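Local coordinates for protein trimeric intracellular cation channel type 1B.2 (Caenorhabditis elegans, PDB 5EIK) that forms a homotrimeric potassium channel that carries potassium across intracellular membranes, binds PIP2 and may supply counter-ion current during calcium release, at residues S42-L47 and P109-F114; S61-C66 and I100-V105; M69-S74 and A93-G98; V173-L176 and T180-P183. All blocks are in the same frame, centred on the assembly; numbering follows the deposited sequence.

Contact 1 (S42-L47 and P109-F114); sequences SVRHDL and PFDVVF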
# COMPACT_ATOMS: atom_id res chain seq x y z
N SER A 42 18.75 7.78 -11.28
CA SER A 42 17.46 8.43 -11.09
C SER A 42 17.25 8.74 -9.61
O SER A 42 16.87 9.86 -9.24
CB SER A 42 16.34 7.53 -11.63
OG SER A 42 15.08 8.16 -11.50
N VAL A 43 17.49 7.76 -8.75
CA VAL A 43 17.32 7.99 -7.32
C VAL A 43 18.27 9.10 -6.87
O VAL A 43 17.91 9.92 -6.03
CB VAL A 43 17.60 6.72 -6.50
CG1 VAL A 43 17.62 7.05 -5.02
CG2 VAL A 43 16.53 5.67 -6.79
N ARG A 44 19.48 9.11 -7.43
CA ARG A 44 20.46 10.13 -7.06
C ARG A 44 20.02 11.52 -7.52
O ARG A 44 20.21 12.50 -6.80
CB ARG A 44 21.82 9.77 -7.65
CG ARG A 44 22.88 10.83 -7.43
CD ARG A 44 24.30 10.26 -7.53
NE ARG A 44 25.29 11.34 -7.56
CZ ARG A 44 26.60 11.16 -7.50
NH1 ARG A 44 27.10 9.94 -7.39
NH2 ARG A 44 27.41 12.21 -7.54
N HIS A 45 19.45 11.61 -8.71
CA HIS A 45 18.97 12.89 -9.21
C HIS A 45 17.81 13.37 -8.33
O HIS A 45 17.74 14.54 -7.96
CB HIS A 45 18.50 12.76 -10.66
CG HIS A 45 17.95 14.02 -11.23
ND1 HIS A 45 18.75 15.11 -11.54
CD2 HIS A 45 16.69 14.39 -11.55
CE1 HIS A 45 18.00 16.08 -12.02
NE2 HIS A 45 16.74 15.67 -12.04
N ASP A 46 16.92 12.45 -7.97
CA ASP A 46 15.78 12.80 -7.14
C ASP A 46 16.17 13.16 -5.70
O ASP A 46 15.40 13.81 -5.00
CB ASP A 46 14.75 11.66 -7.13
CG ASP A 46 14.06 11.49 -8.48
OD1 ASP A 46 13.85 12.50 -9.18
OD2 ASP A 46 13.71 10.34 -8.84
N LEU A 47 17.35 12.75 -5.27
CA LEU A 47 17.80 13.05 -3.91
C LEU A 47 18.28 14.48 -3.74
O LEU A 47 18.29 15.01 -2.63
CB LEU A 47 18.90 12.08 -3.48
CG LEU A 47 18.42 10.75 -2.89
CD1 LEU A 47 19.60 9.82 -2.65
CD2 LEU A 47 17.67 11.02 -1.60
N PRO A 109 35.37 6.09 -5.99
CA PRO A 109 36.33 7.18 -5.77
C PRO A 109 36.35 8.17 -6.92
O PRO A 109 36.30 7.78 -8.09
CB PRO A 109 37.66 6.43 -5.60
CG PRO A 109 37.47 5.25 -6.48
CD PRO A 109 36.07 4.81 -6.15
N PHE A 110 36.42 9.45 -6.58
CA PHE A 110 36.44 10.52 -7.57
C PHE A 110 35.14 10.47 -8.37
O PHE A 110 34.99 11.16 -9.38
CB PHE A 110 37.67 10.36 -8.50
CG PHE A 110 38.99 10.34 -7.77
CD1 PHE A 110 39.50 11.50 -7.19
CD2 PHE A 110 39.69 9.15 -7.60
CE1 PHE A 110 40.70 11.48 -6.46
CE2 PHE A 110 40.89 9.11 -6.87
CZ PHE A 110 41.40 10.28 -6.30
N ASP A 111 34.20 9.65 -7.91
CA ASP A 111 32.89 9.53 -8.54
C ASP A 111 32.98 9.17 -10.03
O ASP A 111 32.15 9.59 -10.82
CB ASP A 111 32.15 10.87 -8.36
CG ASP A 111 30.69 10.70 -7.95
OD1 ASP A 111 30.33 9.68 -7.31
OD2 ASP A 111 29.90 11.61 -8.27
N VAL A 112 33.99 8.37 -10.40
CA VAL A 112 34.17 8.00 -11.80
C VAL A 112 33.01 7.28 -12.44
O VAL A 112 32.64 7.56 -13.58
CB VAL A 112 35.40 7.10 -12.02
CG1 VAL A 112 36.66 7.93 -11.97
CG2 VAL A 112 35.41 5.99 -10.96
N VAL A 113 32.43 6.34 -11.71
CA VAL A 113 31.31 5.59 -12.25
C VAL A 113 30.17 6.53 -12.62
O VAL A 113 29.64 6.46 -13.72
CB VAL A 113 30.81 4.55 -11.26
CG1 VAL A 113 29.52 3.92 -11.77
CG2 VAL A 113 31.90 3.50 -11.05
N PHE A 114 29.82 7.41 -11.68
CA PHE A 114 28.76 8.38 -11.89
C PHE A 114 29.07 9.22 -13.13
O PHE A 114 28.24 9.35 -14.03
CB PHE A 114 28.62 9.28 -10.66
CG PHE A 114 27.62 10.37 -10.82
CD1 PHE A 114 26.25 10.10 -10.77
CD2 PHE A 114 28.03 11.68 -11.08
CE1 PHE A 114 25.31 11.11 -10.97
CE2 PHE A 114 27.10 12.70 -11.28
CZ PHE A 114 25.73 12.42 -11.22
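R44 reaches out of helix 30-47 and ends against a carboxylate at the edge of its guanidinium (D111) and an aromatic ring over one face (F114). The reach comes from the chain itself: CG is anti to the backbone N (chi1 175°) and the chain stays extended as far as NE, which carries the charged group well away from its own helix. D111 approaches from the opposite direction and is gripped end-on, one nitrogen to each oxygen. NH2 of R44 lies 2.7 Å from OD2 of D111, and NH1 of R44 is 3.2 Å from OD1 of the same residue along an almost straight N-H...O line (176°). Both oxygens use their syn lone pairs, and the two flat groups are nearly coplanar. OD1 lies in the guanidinium plane, whereas OD2 is tilted out of it. F114 takes the face. Its ring lies parallel to the guanidinium within 8°, centre 3.5 Å from centre, which makes a cation-pi stack with CZ of R44 over the ring face; NE of R44 sits 3.4 Å from CE1 of F114. Arginine suits this place because it bonds at its edge while its face remains available for stacking. A leucine in its place would probably strand the D111 carboxylate without its partner charge and strip the cover from one face of F114. On helix 92-107, F106 also packs on R44. With the guanidinium largely buried, the D111 charge probably offsets its positive charge, and the ring helps fix its rotation, tying the first transmembrane helix to the probably cytoplasmic turn that begins helix 112-117.

Contact 2 (S61-C66 and I100-V105); sequences SCWLSC and IVWYLV. With DMU (decyl-beta-D-maltopyranoside), chain M.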
# COMPACT_ATOMS: atom_id res chain seq x y z
N SER A 61 19.28 3.39 4.17
CA SER A 61 18.10 3.98 3.55
C SER A 61 18.35 4.19 2.05
O SER A 61 17.49 3.90 1.22
CB SER A 61 17.76 5.32 4.22
OG SER A 61 16.64 5.94 3.62
N CYS A 62 19.53 4.70 1.72
CA CYS A 62 19.89 4.94 0.34
C CYS A 62 19.89 3.61 -0.42
O CYS A 62 19.32 3.50 -1.51
CB CYS A 62 21.27 5.60 0.26
SG CYS A 62 21.77 6.08 -1.43
N TRP A 63 20.54 2.60 0.15
CA TRP A 63 20.58 1.30 -0.50
C TRP A 63 19.16 0.79 -0.76
O TRP A 63 18.85 0.30 -1.84
CB TRP A 63 21.32 0.28 0.37
CG TRP A 63 21.19 -1.12 -0.12
CD1 TRP A 63 21.89 -1.71 -1.14
CD2 TRP A 63 20.25 -2.11 0.35
NE1 TRP A 63 21.45 -3.00 -1.33
CE2 TRP A 63 20.45 -3.27 -0.44
CE3 TRP A 63 19.27 -2.13 1.35
CZ2 TRP A 63 19.70 -4.44 -0.26
CZ3 TRP A 63 18.51 -3.30 1.54
CH2 TRP A 63 18.74 -4.44 0.73
N LEU A 64 18.30 0.92 0.25
CA LEU A 64 16.92 0.47 0.16
C LEU A 64 16.15 1.21 -0.94
O LEU A 64 15.43 0.59 -1.72
CB LEU A 64 16.20 0.67 1.49
CG LEU A 64 14.73 0.22 1.47
CD1 LEU A 64 14.67 -1.26 1.17
CD2 LEU A 64 14.07 0.52 2.80
N SER A 65 16.30 2.52 -0.98
CA SER A 65 15.63 3.31 -2.00
C SER A 65 15.99 2.80 -3.40
O SER A 65 15.13 2.74 -4.28
CB SER A 65 16.02 4.78 -1.88
OG SER A 65 15.66 5.29 -0.61
N CYS A 66 17.24 2.42 -3.60
CA CYS A 66 17.66 1.94 -4.91
C CYS A 66 17.19 0.52 -5.21
O CYS A 66 16.85 0.21 -6.34
CB CYS A 66 19.18 2.06 -5.05
SG CYS A 66 19.74 3.77 -5.27
N ILE A 100 25.94 -3.87 -5.78
CA ILE A 100 27.27 -3.47 -6.24
C ILE A 100 27.17 -2.23 -7.12
O ILE A 100 27.94 -1.28 -6.95
CB ILE A 100 27.95 -4.61 -7.00
CG1 ILE A 100 28.32 -5.72 -6.02
CG2 ILE A 100 29.19 -4.09 -7.72
CD1 ILE A 100 28.85 -6.98 -6.69
N VAL A 101 26.22 -2.23 -8.04
CA VAL A 101 26.03 -1.07 -8.90
C VAL A 101 25.71 0.15 -8.04
O VAL A 101 26.29 1.21 -8.22
CB VAL A 101 24.88 -1.30 -9.92
CG1 VAL A 101 24.46 0.02 -10.55
CG2 VAL A 101 25.33 -2.28 -11.00
N TRP A 102 24.79 -0.02 -7.09
CA TRP A 102 24.40 1.06 -6.20
C TRP A 102 25.62 1.59 -5.44
O TRP A 102 25.81 2.80 -5.31
CB TRP A 102 23.34 0.59 -5.19
CG TRP A 102 23.26 1.47 -3.97
CD1 TRP A 102 22.65 2.69 -3.88
CD2 TRP A 102 23.90 1.24 -2.72
NE1 TRP A 102 22.88 3.24 -2.64
CE2 TRP A 102 23.65 2.37 -1.90
CE3 TRP A 102 24.67 0.19 -2.20
CZ2 TRP A 102 24.13 2.48 -0.59
CZ3 TRP A 102 25.16 0.30 -0.89
CH2 TRP A 102 24.88 1.44 -0.11
N TYR A 103 26.45 0.68 -4.93
CA TYR A 103 27.65 1.08 -4.21
C TYR A 103 28.57 1.89 -5.11
O TYR A 103 29.11 2.93 -4.69
CB TYR A 103 28.41 -0.14 -3.70
CG TYR A 103 29.68 0.26 -2.98
CD1 TYR A 103 29.63 0.74 -1.68
CD2 TYR A 103 30.91 0.21 -3.62
CE1 TYR A 103 30.78 1.17 -1.03
CE2 TYR A 103 32.07 0.64 -2.99
CZ TYR A 103 32.00 1.12 -1.69
OH TYR A 103 33.14 1.53 -1.05
N LEU A 104 28.76 1.42 -6.34
CA LEU A 104 29.61 2.10 -7.29
C LEU A 104 29.06 3.46 -7.72
O LEU A 104 29.81 4.42 -7.86
CB LEU A 104 29.83 1.23 -8.52
CG LEU A 104 30.60 -0.08 -8.32
CD1 LEU A 104 30.70 -0.83 -9.63
CD2 LEU A 104 31.99 0.22 -7.79
N VAL A 105 27.75 3.55 -7.93
CA VAL A 105 27.15 4.81 -8.35
C VAL A 105 27.25 5.90 -7.28
O VAL A 105 27.49 7.06 -7.59
CB VAL A 105 25.67 4.61 -8.76
CG1 VAL A 105 24.99 5.94 -8.94
CG2 VAL A 105 25.61 3.83 -10.08
C1 DMU M . 16.97 5.28 8.22
C2 DMU M . 16.44 6.58 8.85
C3 DMU M . 15.96 7.56 7.73
C4 DMU M . 15.00 6.83 6.75
O5 DMU M . 15.59 5.59 6.24
C6 DMU M . 15.89 4.65 7.30
O7 DMU M . 15.23 8.69 8.30
O16 DMU M . 16.41 3.44 6.73
C18 DMU M . 15.35 2.47 6.70
C19 DMU M . 15.79 1.25 5.88
C22 DMU M . 16.79 0.41 6.67
C25 DMU M . 17.60 -0.46 5.71
C28 DMU M . 17.27 -1.95 5.93
C31 DMU M . 18.55 -2.81 6.03
C34 DMU M . 19.54 -2.53 4.88
C37 DMU M . 20.88 -3.21 5.19
C40 DMU M . 20.80 -4.70 4.80
C43 DMU M . 22.20 -5.25 4.56
O49 DMU M . 17.33 4.35 9.26
O55 DMU M . 17.52 7.19 9.58
C57 DMU M . 14.69 7.76 5.58
O61 DMU M . 13.50 7.31 4.94
C5 DMU M . 15.38 10.79 9.42
C7 DMU M . 14.20 11.43 8.68
C8 DMU M . 14.65 11.95 7.36
C9 DMU M . 15.42 10.94 6.55
O1 DMU M . 16.50 10.31 7.28
C10 DMU M . 16.07 9.72 8.59
O2 DMU M . 13.58 12.51 6.73
O3 DMU M . 14.99 10.17 10.61
O4 DMU M . 13.60 12.43 9.54
C11 DMU M . 15.85 11.53 5.27
O6 DMU M . 16.47 10.57 4.39
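The indole N-H of W102 is aimed at a sulfur: NE1 of W102 lies 3.3 Å from SG of C62, with an N-H...S angle of 175° and the sulfur in the plane of the ring. This uncommon hydrogen bond sits in a helix-helix packing between the second and third transmembrane helices, whose segments 61-66 and 100-105 run at 123° with axes 10.2 Å apart at closest approach. Tryptophan fits because one large side chain can span that gap. Its CG is anti to the backbone N, which carries the indole across to helix 59-70. There W63 sits over one face of it: the W63 indole edge meets that face with planes 79° apart, an edge-to-face pair, while CB of W63 lies 3.7 Å from the centroid of the W102 six-membered ring as a CH-pi contact. The W63 N-H is used by OG of S99, and that ring also packs on L154 of the second subunit. Cysteines suit the places near CD1 and NE1 of W102, small enough to let the indole come close to the helix. F106 and Y107 add rings around W102. The detergent decyl maltoside runs past W63, its chain carbon C34 3.6 Å from CE3 of W63. C66, one turn along from C62, completes the sulfur contacts, its SG 3.4 Å from CD1 of W102 and oblique to that ring.

Contact 3 (M69-S74 and A93-G98); sequences MSFAGS and ADILLG. With DMU (decyl-beta-D-maltopyranoside), chain J.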
# COMPACT_ATOMS: atom_id res chain seq x y z
N MET A 69 13.48 0.58 -6.21
CA MET A 69 13.28 1.08 -7.56
C MET A 69 13.85 0.12 -8.59
O MET A 69 13.28 -0.06 -9.66
CB MET A 69 13.95 2.45 -7.71
CG MET A 69 13.22 3.57 -7.01
SD MET A 69 11.57 3.83 -7.69
CE MET A 69 12.00 4.57 -9.26
N SER A 70 14.97 -0.52 -8.26
CA SER A 70 15.60 -1.44 -9.18
C SER A 70 14.75 -2.65 -9.48
O SER A 70 14.84 -3.22 -10.56
CB SER A 70 16.96 -1.89 -8.63
OG SER A 70 17.91 -0.85 -8.74
N PHE A 71 13.91 -3.02 -8.53
CA PHE A 71 13.06 -4.20 -8.70
C PHE A 71 11.57 -3.86 -8.56
O PHE A 71 10.75 -4.73 -8.26
CB PHE A 71 13.45 -5.26 -7.68
CG PHE A 71 14.85 -5.77 -7.87
CD1 PHE A 71 15.15 -6.65 -8.90
CD2 PHE A 71 15.88 -5.32 -7.05
CE1 PHE A 71 16.47 -7.07 -9.13
CE2 PHE A 71 17.20 -5.73 -7.26
CZ PHE A 71 17.49 -6.61 -8.30
N ALA A 72 11.25 -2.60 -8.80
CA ALA A 72 9.88 -2.11 -8.68
C ALA A 72 8.84 -2.98 -9.39
O ALA A 72 7.83 -3.35 -8.80
CB ALA A 72 9.80 -0.68 -9.21
N GLY A 73 9.11 -3.29 -10.65
CA GLY A 73 8.19 -4.10 -11.44
C GLY A 73 7.88 -5.44 -10.79
O GLY A 73 6.73 -5.90 -10.84
N SER A 74 8.88 -6.07 -10.20
CA SER A 74 8.69 -7.36 -9.54
C SER A 74 7.91 -7.22 -8.23
O SER A 74 7.13 -8.10 -7.88
CB SER A 74 10.04 -8.03 -9.27
OG SER A 74 10.75 -8.24 -10.47
N ALA A 93 21.79 -13.45 -6.84
CA ALA A 93 22.67 -12.88 -7.86
C ALA A 93 22.20 -11.48 -8.25
O ALA A 93 23.01 -10.55 -8.33
CB ALA A 93 22.71 -13.79 -9.09
N ASP A 94 20.90 -11.32 -8.49
CA ASP A 94 20.34 -10.02 -8.88
C ASP A 94 20.55 -8.96 -7.81
O ASP A 94 21.01 -7.86 -8.10
CB ASP A 94 18.84 -10.13 -9.16
CG ASP A 94 18.53 -10.91 -10.41
OD1 ASP A 94 19.40 -10.96 -11.31
OD2 ASP A 94 17.42 -11.46 -10.49
N ILE A 95 20.21 -9.30 -6.57
CA ILE A 95 20.35 -8.36 -5.47
C ILE A 95 21.80 -7.98 -5.26
O ILE A 95 22.11 -6.83 -4.96
CB ILE A 95 19.79 -8.94 -4.16
CG1 ILE A 95 18.32 -9.31 -4.36
CG2 ILE A 95 19.92 -7.94 -3.03
CD1 ILE A 95 17.48 -8.16 -4.88
N LEU A 96 22.70 -8.95 -5.43
CA LEU A 96 24.12 -8.65 -5.26
C LEU A 96 24.58 -7.68 -6.34
O LEU A 96 25.19 -6.66 -6.04
CB LEU A 96 24.97 -9.91 -5.32
CG LEU A 96 26.46 -9.59 -5.15
CD1 LEU A 96 26.72 -8.93 -3.80
CD2 LEU A 96 27.24 -10.85 -5.24
N LEU A 97 24.27 -7.99 -7.60
CA LEU A 97 24.66 -7.13 -8.71
C LEU A 97 24.06 -5.73 -8.52
O LEU A 97 24.73 -4.72 -8.77
CB LEU A 97 24.20 -7.72 -10.05
CG LEU A 97 24.51 -6.91 -11.33
CD1 LEU A 97 26.00 -6.68 -11.47
CD2 LEU A 97 23.98 -7.64 -12.55
N GLY A 98 22.81 -5.68 -8.07
CA GLY A 98 22.16 -4.41 -7.84
C GLY A 98 22.81 -3.60 -6.74
O GLY A 98 22.97 -2.38 -6.84
C1 DMU J . 30.36 -14.79 -3.59
C2 DMU J . 30.81 -14.04 -4.86
C3 DMU J . 29.78 -14.23 -6.00
C4 DMU J . 28.33 -13.93 -5.49
O5 DMU J . 28.00 -14.75 -4.35
C6 DMU J . 28.88 -14.41 -3.24
O7 DMU J . 30.12 -13.36 -7.04
O16 DMU J . 28.42 -15.12 -2.06
C18 DMU J . 28.83 -14.44 -0.83
C19 DMU J . 28.74 -12.91 -0.92
C22 DMU J . 28.04 -12.36 0.31
C25 DMU J . 28.20 -10.85 0.32
C28 DMU J . 27.80 -10.31 1.69
C31 DMU J . 28.45 -8.94 1.87
C34 DMU J . 27.35 -7.88 1.89
C37 DMU J . 27.91 -6.59 2.49
C40 DMU J . 26.79 -5.82 3.17
C43 DMU J . 27.20 -5.52 4.61
O49 DMU J . 31.27 -14.43 -2.53
O55 DMU J . 32.08 -14.57 -5.29
C57 DMU J . 27.29 -14.19 -6.61
O61 DMU J . 26.06 -13.55 -6.23
C5 DMU J . 31.23 -13.13 -9.26
C7 DMU J . 29.96 -12.54 -9.89
C8 DMU J . 28.98 -13.72 -10.34
C9 DMU J . 28.69 -14.59 -9.18
O1 DMU J . 29.85 -15.02 -8.48
C10 DMU J . 30.77 -14.03 -8.06
O2 DMU J . 27.88 -13.12 -10.78
O3 DMU J . 31.99 -12.08 -8.71
O4 DMU J . 30.23 -11.75 -11.02
C11 DMU J . 27.84 -15.79 -9.64
O6 DMU J . 27.47 -16.57 -8.52
O HOH W 1 20.77 -0.58 -7.99
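At the break in the discontinuous second transmembrane helix, F71 drives its ring against D94 and I95 of the third transmembrane helix. F71 is the residue that leaves helical geometry between helix 59-70 and helix 72-81, and its CG lies anti to the carbonyl carbon (chi1 -63°), a setting that turns the ring toward helix 92-107. CZ of F71 comes 3.7 Å from the backbone O of D94, which lies in the plane of the ring at its edge; that oxygen is already the acceptor for G98 N inside the helix. CB of D94 flanks the same rim, 3.9 Å from CE1 of F71. From an oblique direction CD1 of I95 reaches CE2 of F71 at 3.4 Å, a plain apolar contact made by the end of a branched chain whose CB does not itself point at the ring. Interruptions of this kind, which give the discontinuously helical transmembrane segments of TRIC channels their name, expose backbone groups that a continuous helix would pair. Here S70 O is taken up by NE2 of H35, and a water donates both to OG of S70 (3.0 Å) and to O of G98 (3.1 Å), linking the two segments through solvent. S70 OG also hydrogen-bonds C66 O. A flat, apolar phenylalanine suits the break, filling the interval between the helices with an edge thin enough to slip beside the backbone. Around it, Y36 meets the F71 ring, and L154 of the second subunit packs on I95.

Contact 4 (V173-L176 and T180-P183); sequences VEQL and TWHP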
# COMPACT_ATOMS: atom_id res chain seq x y z
N VAL A 173 5.97 5.85 -3.35
CA VAL A 173 6.16 5.28 -2.04
C VAL A 173 7.42 5.84 -1.39
O VAL A 173 7.41 6.20 -0.21
CB VAL A 173 6.29 3.74 -2.10
CG1 VAL A 173 6.71 3.21 -0.74
CG2 VAL A 173 4.96 3.12 -2.48
N GLU A 174 8.51 5.92 -2.15
CA GLU A 174 9.76 6.43 -1.63
C GLU A 174 9.75 7.92 -1.29
O GLU A 174 10.41 8.35 -0.35
CB GLU A 174 10.90 6.15 -2.61
CG GLU A 174 11.52 4.79 -2.40
CD GLU A 174 12.62 4.50 -3.39
OE1 GLU A 174 13.29 5.45 -3.84
OE2 GLU A 174 12.83 3.31 -3.69
N GLN A 175 9.02 8.70 -2.07
CA GLN A 175 8.96 10.14 -1.83
C GLN A 175 8.10 10.41 -0.59
O GLN A 175 8.25 11.45 0.06
CB GLN A 175 8.39 10.84 -3.05
CG GLN A 175 9.16 10.52 -4.32
CD GLN A 175 8.57 11.17 -5.55
OE1 GLN A 175 7.38 11.03 -5.83
NE2 GLN A 175 9.40 11.88 -6.30
N LEU A 176 7.21 9.48 -0.27
CA LEU A 176 6.37 9.63 0.90
C LEU A 176 7.22 9.28 2.13
O LEU A 176 7.22 9.99 3.13
CB LEU A 176 5.16 8.69 0.81
CG LEU A 176 4.04 9.08 -0.16
CD1 LEU A 176 3.04 7.94 -0.27
CD2 LEU A 176 3.37 10.36 0.33
N THR A 180 9.25 13.89 0.90
CA THR A 180 9.36 14.91 -0.13
C THR A 180 8.24 14.96 -1.15
O THR A 180 8.19 15.88 -1.97
CB THR A 180 10.69 14.76 -0.89
OG1 THR A 180 10.72 13.49 -1.55
CG2 THR A 180 11.87 14.88 0.07
N TRP A 181 7.33 13.99 -1.12
CA TRP A 181 6.24 13.99 -2.10
C TRP A 181 5.47 15.30 -2.12
O TRP A 181 5.25 15.93 -1.08
CB TRP A 181 5.25 12.86 -1.83
CG TRP A 181 4.31 12.63 -3.00
CD1 TRP A 181 4.51 11.80 -4.07
CD2 TRP A 181 3.06 13.30 -3.25
NE1 TRP A 181 3.48 11.91 -4.96
CE2 TRP A 181 2.57 12.82 -4.49
CE3 TRP A 181 2.31 14.25 -2.55
CZ2 TRP A 181 1.37 13.27 -5.04
CZ3 TRP A 181 1.11 14.70 -3.10
CH2 TRP A 181 0.65 14.20 -4.33
N HIS A 182 5.06 15.70 -3.31
CA HIS A 182 4.29 16.92 -3.49
C HIS A 182 3.52 16.79 -4.80
O HIS A 182 3.92 16.04 -5.69
CB HIS A 182 5.21 18.13 -3.52
CG HIS A 182 6.30 18.04 -4.54
ND1 HIS A 182 6.06 18.16 -5.89
CD2 HIS A 182 7.62 17.78 -4.41
CE1 HIS A 182 7.20 17.99 -6.55
NE2 HIS A 182 8.16 17.75 -5.67
N PRO A 183 2.40 17.51 -4.91
CA PRO A 183 1.59 17.47 -6.13
C PRO A 183 2.45 17.75 -7.36
O PRO A 183 3.55 18.28 -7.24
CB PRO A 183 0.55 18.55 -5.89
CG PRO A 183 0.36 18.50 -4.41
CD PRO A 183 1.78 18.40 -3.91
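W181 can be followed outward from its backbone, starting with CB, which rests 3.8 Å from CD2 of L176. The side chain has CG anti to the backbone N (chi1 -166°), and it runs beside that of L176, pointing the same way; CG of W181 is still near CD2 of the leucine at 4.1 Å. At the next atom the neighbour changes: CD1 of W181 meets OE1 of Q175 at 3.5 Å. The Q175 amide stands steeply to the indole, the planes 76° apart, and its oxygen approaches obliquely. NE1 of W181 is farther from OE1 of Q175, at 4.1 Å. Beyond this the ring belongs to the trimer, for W181 packs on W181 of both the second and the third subunit. The backbone beneath it closes the C-terminal end of helix 167-177. Q175 O accepts two N-H groups, T180 N at 2.8 Å and W181 N at 2.9 Å; the first is a six-to-one bond across the helix end, and the second comes from above the carbonyl plane. Together they satisfy a carbonyl near the helix end as the chain turns into the loop that follows, which is probably cytoplasmic. Tryptophan suits this place through its size, long enough to pass L176 and Q175 and still meet its copies. A serine here would probably leave OE1 of Q175 without the CD1 it rests on and open a gap where the three indoles meet. L176 also packs on W181 of the second subunit, and its side chain is about 4 Å from a bound PIP2 lipid.

How the contacts relate
Contacts 1, 2 and 3 join neighbouring parts of one helical bundle, while contact 4 lies about 20 Å from each of them, centre to centre. Contacts 2 and 3 both bring helix 59-70 and helix 92-107 together, 10 Å apart, contact 3 at the break before helix 72-81. Contact 1 sits 10 Å from contact 2 toward the cytoplasm and touches it: R44 NH1 lies 2.9 Å from V105 O. Along the chain the pairings enclose one another, contact 3 innermost and contact 1 outermost; contact 4 follows later. E174 of the 173-176 segment packs against M69 and S65, bringing the two discontinuous transmembrane segments together. Contact 4 thus lies where subunits meet, whereas contacts 1 to 3 hold one subunit's own bundle.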